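Methyltransferase (Streptococcus mutans, PDB 2B78) probably transfers methyl groups from S-adenosylmethionine, perhaps to RNA. Local coordinates at residues 349-362 and 373-385. Numbering follows the deposited sequence.
Sequences FGKQKHTYLDLQQL and ESSNYLKVFTIKV
The Phe381 ring is clamped between two side chains of the neighbouring strand: Tyr356 turns its edge to one face, planes at 72°, and Leu359 sets CD1 over the centre of the other, 3.8 Å from the ring centroid. CG of Leu359 lies anti to its backbone N (chi1 165°), which carries CD1 over the ring. Ile383 lies alongside Tyr356, its CD1 3.5 Å from Tyr356 CE1, while its CG2 meets Phe349 CZ at 3.8 Å. Farther along, Leu362 CD2 sits over the Tyr377 ring. Ile345 of helix 338-349 covers the Phe381 face of the sheet, and Glu346 binds both Tyr356 OH and His354 NE2. Strand 379-384 is the reversed strand of the seven-stranded Rossmann-like methyltransferase sheet, and 355-360, paired antiparallel to it, is the outermost strand at this side. On the other face one water joins Gln360 NE2, Thr382 OG1 and Val380 O. Asn376 OD1 accepts the N-H of Leu362 on a lone pair at 3.0 Å. A classic beta bulge interrupts the pairing, where Thr382 O accepts from Leu357 N (2.8 Å) and Asp358 N (3.3 Å); this double acceptance satisfies both amides and keeps the backbones bonded through the one-residue shift in register.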
loop_
_atom_site.group_PDB
_atom_site.type_symbol
_atom_site.label_atom_id
_atom_site.label_comp_id
_atom_site.label_asym_id
_atom_site.label_seq_id
_atom_site.Cartn_x
_atom_site.Cartn_y
_atom_site.Cartn_z
ATOM N N PHE A 349 -17.920 16.388 6.948
ATOM C CA PHE A 349 -17.762 17.718 7.527
ATOM C C PHE A 349 -19.048 18.525 7.546
ATOM O O PHE A 349 -19.213 19.409 8.390
ATOM C CB PHE A 349 -16.706 18.520 6.761
ATOM C CG PHE A 349 -15.334 18.433 7.348
ATOM C CD1 PHE A 349 -14.974 19.232 8.421
ATOM C CD2 PHE A 349 -14.403 17.538 6.836
ATOM C CE1 PHE A 349 -13.711 19.145 8.978
ATOM C CE2 PHE A 349 -13.129 17.444 7.390
ATOM C CZ PHE A 349 -12.785 18.248 8.463
ATOM N N GLY A 350 -19.958 18.231 6.623
ATOM C CA GLY A 350 -21.189 18.999 6.576
ATOM C C GLY A 350 -20.794 20.440 6.314
ATOM O O GLY A 350 -19.942 20.698 5.463
ATOM N N LYS A 351 -21.381 21.386 7.036
ATOM C CA LYS A 351 -21.023 22.779 6.808
ATOM C C LYS A 351 -19.967 23.304 7.771
ATOM O O LYS A 351 -19.686 24.499 7.798
ATOM C CB LYS A 351 -22.273 23.675 6.829
ATOM C CG LYS A 351 -23.285 23.387 7.933
ATOM C CD LYS A 351 -24.522 24.272 7.755
ATOM C CE LYS A 351 -25.577 24.005 8.821
ATOM N NZ LYS A 351 -26.776 24.885 8.675
ATOM N N GLN A 352 -19.370 22.414 8.559
ATOM C CA GLN A 352 -18.327 22.848 9.486
ATOM C C GLN A 352 -17.135 23.294 8.642
ATOM O O GLN A 352 -16.728 22.591 7.716
ATOM C CB GLN A 352 -17.930 21.706 10.426
ATOM C CG GLN A 352 -16.711 22.006 11.293
ATOM C CD GLN A 352 -16.504 20.979 12.390
ATOM O OE1 GLN A 352 -16.874 19.811 12.245
ATOM N NE2 GLN A 352 -15.899 21.408 13.496
ATOM N N LYS A 353 -16.587 24.466 8.948
ATOM C CA LYS A 353 -15.460 24.991 8.183
ATOM C C LYS A 353 -14.173 24.193 8.368
ATOM O O LYS A 353 -13.880 23.710 9.460
ATOM C CB LYS A 353 -15.223 26.458 8.543
ATOM C CG LYS A 353 -16.422 27.354 8.235
ATOM C CD LYS A 353 -16.150 28.816 8.585
ATOM C CE LYS A 353 -15.875 29.006 10.072
ATOM N NZ LYS A 353 -15.658 30.441 10.420
ATOM N N HIS A 354 -13.414 24.055 7.282
ATOM C CA HIS A 354 -12.154 23.316 7.303
ATOM C C HIS A 354 -11.269 23.692 6.119
ATOM O O HIS A 354 -11.745 24.234 5.123
ATOM C CB HIS A 354 -12.414 21.807 7.279
ATOM C CG HIS A 354 -13.214 21.348 6.101
ATOM N ND1 HIS A 354 -14.567 21.581 5.982
ATOM C CD2 HIS A 354 -12.851 20.668 4.987
ATOM C CE1 HIS A 354 -15.003 21.064 4.848
ATOM N NE2 HIS A 354 -13.982 20.504 4.225
ATOM N N THR A 355 -9.979 23.388 6.233
ATOM C CA THR A 355 -9.014 23.701 5.183
ATOM C C THR A 355 -8.144 22.490 4.867
ATOM O O THR A 355 -7.652 21.827 5.780
ATOM C CB THR A 355 -8.076 24.836 5.629
ATOM O OG1 THR A 355 -8.853 25.918 6.159
ATOM C CG2 THR A 355 -7.245 25.334 4.455
ATOM N N TYR A 356 -7.960 22.196 3.584
ATOM C CA TYR A 356 -7.100 21.083 3.196
ATOM C C TYR A 356 -5.664 21.590 3.161
ATOM O O TYR A 356 -5.315 22.457 2.350
ATOM C CB TYR A 356 -7.490 20.549 1.822
ATOM C CG TYR A 356 -8.739 19.705 1.843
ATOM C CD1 TYR A 356 -8.663 18.316 1.969
ATOM C CD2 TYR A 356 -9.998 20.293 1.746
ATOM C CE1 TYR A 356 -9.811 17.535 1.994
ATOM C CE2 TYR A 356 -11.153 19.526 1.776
ATOM C CZ TYR A 356 -11.055 18.150 1.900
ATOM O OH TYR A 356 -12.199 17.396 1.948
ATOM N N LEU A 357 -4.834 21.060 4.050
ATOM C CA LEU A 357 -3.447 21.484 4.108
ATOM C C LEU A 357 -2.568 20.718 3.136
ATOM O O LEU A 357 -1.586 21.259 2.619
ATOM C CB LEU A 357 -2.895 21.310 5.525
ATOM C CG LEU A 357 -3.532 22.101 6.670
ATOM C CD1 LEU A 357 -2.782 21.810 7.963
ATOM C CD2 LEU A 357 -3.489 23.592 6.361
ATOM N N ASP A 358 -2.919 19.466 2.873
ATOM C CA ASP A 358 -2.087 18.663 1.994
ATOM C C ASP A 358 -2.701 17.341 1.542
ATOM O O ASP A 358 -3.662 16.864 2.126
ATOM C CB ASP A 358 -0.778 18.374 2.723
ATOM C CG ASP A 358 0.194 17.583 1.882
ATOM O OD1 ASP A 358 0.691 18.138 0.883
ATOM O OD2 ASP A 358 0.452 16.410 2.219
ATOM N N LEU A 359 -2.140 16.777 0.476
ATOM C CA LEU A 359 -2.549 15.477 -0.057
ATOM C C LEU A 359 -1.250 14.760 -0.392
ATOM O O LEU A 359 -0.421 15.280 -1.136
ATOM C CB LEU A 359 -3.398 15.607 -1.331
ATOM C CG LEU A 359 -3.586 14.330 -2.173
ATOM C CD1 LEU A 359 -4.261 13.229 -1.351
ATOM C CD2 LEU A 359 -4.426 14.641 -3.400
ATOM N N GLN A 360 -1.052 13.583 0.187
ATOM C CA GLN A 360 0.151 12.805 -0.087
ATOM C C GLN A 360 -0.323 11.496 -0.685
ATOM O O GLN A 360 -1.380 10.979 -0.321
ATOM C CB GLN A 360 0.930 12.523 1.207
ATOM C CG GLN A 360 1.353 13.764 1.982
ATOM C CD GLN A 360 1.935 13.436 3.350
ATOM O OE1 GLN A 360 3.054 12.933 3.463
ATOM N NE2 GLN A 360 1.169 13.718 4.400
ATOM N N GLN A 361 0.443 10.960 -1.621
ATOM C CA GLN A 361 0.075 9.692 -2.226
ATOM C C GLN A 361 1.293 8.779 -2.219
ATOM O O GLN A 361 2.201 8.978 -1.410
ATOM C CB GLN A 361 -0.485 9.910 -3.636
ATOM C CG GLN A 361 -1.741 10.801 -3.627
ATOM C CD GLN A 361 -2.612 10.648 -4.859
ATOM O OE1 GLN A 361 -3.285 9.626 -5.044
ATOM N NE2 GLN A 361 -2.609 11.664 -5.711
ATOM N N LEU A 362 1.326 7.790 -3.100
ATOM C CA LEU A 362 2.436 6.841 -3.097
ATOM C C LEU A 362 3.820 7.442 -3.248
ATOM O O LEU A 362 4.042 8.357 -4.050
ATOM C CB LEU A 362 2.236 5.772 -4.178
ATOM C CG LEU A 362 1.048 4.816 -4.008
ATOM C CD1 LEU A 362 0.998 3.903 -5.203
ATOM C CD2 LEU A 362 1.168 4.005 -2.709
ATOM N N GLU A 373 -2.972 7.293 -13.634
ATOM C CA GLU A 373 -3.021 7.814 -12.271
ATOM C C GLU A 373 -3.834 6.963 -11.298
ATOM O O GLU A 373 -3.664 7.080 -10.083
ATOM C CB GLU A 373 -3.556 9.250 -12.280
ATOM C CG GLU A 373 -3.115 10.094 -11.077
ATOM C CD GLU A 373 -1.604 10.074 -10.861
ATOM O OE1 GLU A 373 -0.861 10.113 -11.862
ATOM O OE2 GLU A 373 -1.156 10.029 -9.690
ATOM N N SER A 374 -4.711 6.107 -11.822
ATOM C CA SER A 374 -5.529 5.247 -10.969
ATOM C C SER A 374 -4.660 4.230 -10.222
ATOM O O SER A 374 -5.102 3.600 -9.259
ATOM C CB SER A 374 -6.589 4.509 -11.804
ATOM O OG SER A 374 -6.029 3.450 -12.564
ATOM N N SER A 375 -3.420 4.062 -10.669
ATOM C CA SER A 375 -2.520 3.124 -10.008
ATOM C C SER A 375 -2.040 3.725 -8.687
ATOM O O SER A 375 -1.567 3.015 -7.799
ATOM C CB SER A 375 -1.322 2.817 -10.905
ATOM O OG SER A 375 -0.612 4.002 -11.201
ATOM N N ASN A 376 -2.159 5.044 -8.558
ATOM C CA ASN A 376 -1.734 5.705 -7.331
ATOM C C ASN A 376 -2.859 5.574 -6.303
ATOM O O ASN A 376 -3.615 6.524 -6.057
ATOM C CB ASN A 376 -1.430 7.183 -7.612
ATOM C CG ASN A 376 -0.498 7.769 -6.589
ATOM O OD1 ASN A 376 -0.364 7.215 -5.503
ATOM N ND2 ASN A 376 0.151 8.894 -6.915
ATOM N N TYR A 377 -2.938 4.403 -5.676
ATOM C CA TYR A 377 -3.999 4.090 -4.730
ATOM C C TYR A 377 -4.002 4.752 -3.355
ATOM O O TYR A 377 -5.062 4.902 -2.746
ATOM C CB TYR A 377 -4.084 2.572 -4.557
ATOM C CG TYR A 377 -2.839 1.929 -3.979
ATOM C CD1 TYR A 377 -2.603 1.940 -2.608
ATOM C CD2 TYR A 377 -1.907 1.288 -4.804
ATOM C CE1 TYR A 377 -1.484 1.332 -2.067
ATOM C CE2 TYR A 377 -0.771 0.672 -4.264
ATOM C CZ TYR A 377 -0.573 0.699 -2.896
ATOM O OH TYR A 377 0.528 0.084 -2.338
ATOM N N LEU A 378 -2.837 5.141 -2.856
ATOM C CA LEU A 378 -2.787 5.769 -1.545
ATOM C C LEU A 378 -3.227 7.221 -1.647
ATOM O O LEU A 378 -2.813 7.946 -2.549
ATOM C CB LEU A 378 -1.367 5.689 -0.974
ATOM C CG LEU A 378 -1.086 6.301 0.401
ATOM C CD1 LEU A 378 -1.912 5.593 1.472
ATOM C CD2 LEU A 378 0.387 6.157 0.719
ATOM N N LYS A 379 -4.091 7.632 -0.726
ATOM C CA LYS A 379 -4.577 9.006 -0.685
ATOM C C LYS A 379 -4.618 9.412 0.776
ATOM O O LYS A 379 -5.314 8.788 1.577
ATOM C CB LYS A 379 -5.977 9.096 -1.292
ATOM C CG LYS A 379 -6.015 8.844 -2.788
ATOM C CD LYS A 379 -7.419 8.601 -3.279
ATOM C CE LYS A 379 -7.803 7.142 -3.117
ATOM N NZ LYS A 379 -6.998 6.285 -4.030
ATOM N N VAL A 380 -3.851 10.435 1.137
ATOM C CA VAL A 380 -3.835 10.891 2.520
ATOM C C VAL A 380 -4.027 12.392 2.542
ATOM O O VAL A 380 -3.208 13.144 1.998
ATOM C CB VAL A 380 -2.507 10.529 3.227
ATOM C CG1 VAL A 380 -2.591 10.881 4.708
ATOM C CG2 VAL A 380 -2.220 9.037 3.055
ATOM N N PHE A 381 -5.126 12.819 3.159
ATOM C CA PHE A 381 -5.458 14.231 3.266
ATOM C C PHE A 381 -5.221 14.742 4.674
ATOM O O PHE A 381 -5.673 14.134 5.644
ATOM C CB PHE A 381 -6.930 14.457 2.918
ATOM C CG PHE A 381 -7.202 14.582 1.448
ATOM C CD1 PHE A 381 -6.684 15.650 0.724
ATOM C CD2 PHE A 381 -8.007 13.652 0.799
ATOM C CE1 PHE A 381 -6.971 15.797 -0.636
ATOM C CE2 PHE A 381 -8.304 13.785 -0.561
ATOM C CZ PHE A 381 -7.781 14.867 -1.281
ATOM N N THR A 382 -4.500 15.853 4.786
ATOM C CA THR A 382 -4.248 16.470 6.081
ATOM C C THR A 382 -5.163 17.690 6.074
ATOM O O THR A 382 -5.011 18.577 5.233
ATOM C CB THR A 382 -2.771 16.898 6.230
ATOM O OG1 THR A 382 -1.932 15.733 6.219
ATOM C CG2 THR A 382 -2.563 17.641 7.545
ATOM N N ILE A 383 -6.115 17.717 7.005
ATOM C CA ILE A 383 -7.107 18.788 7.089
ATOM C C ILE A 383 -7.151 19.498 8.437
ATOM O O ILE A 383 -7.174 18.847 9.485
ATOM C CB ILE A 383 -8.515 18.219 6.828
ATOM C CG1 ILE A 383 -8.520 17.445 5.510
ATOM C CG2 ILE A 383 -9.541 19.340 6.830
ATOM C CD1 ILE A 383 -9.719 16.545 5.332
ATOM N N LYS A 384 -7.176 20.829 8.407
ATOM C CA LYS A 384 -7.245 21.614 9.637
ATOM C C LYS A 384 -8.644 22.182 9.865
ATOM O O LYS A 384 -9.319 22.590 8.920
ATOM C CB LYS A 384 -6.258 22.776 9.607
ATOM C CG LYS A 384 -6.300 23.587 10.891
ATOM C CD LYS A 384 -5.290 24.698 10.915
ATOM C CE LYS A 384 -5.321 25.391 12.268
ATOM N NZ LYS A 384 -5.053 24.423 13.372
ATOM N N VAL A 385 -9.070 22.222 11.120
ATOM C CA VAL A 385 -10.387 22.759 11.461
ATOM C C VAL A 385 -10.249 24.033 12.295
ATOM O O VAL A 385 -11.191 24.852 12.296
ATOM C CB VAL A 385 -11.231 21.741 12.255
ATOM C CG1 VAL A 385 -11.146 20.379 11.591
ATOM C CG2 VAL A 385 -10.755 21.682 13.703
ATOM O OXT VAL A 385 -9.207 24.193 12.958
HETATM O O HOH W 1 -13.894 24.790 12.116
HETATM O O HOH W 2 -1.511 14.819 3.592
HETATM O O HOH W 3 2.480 10.020 -5.644
#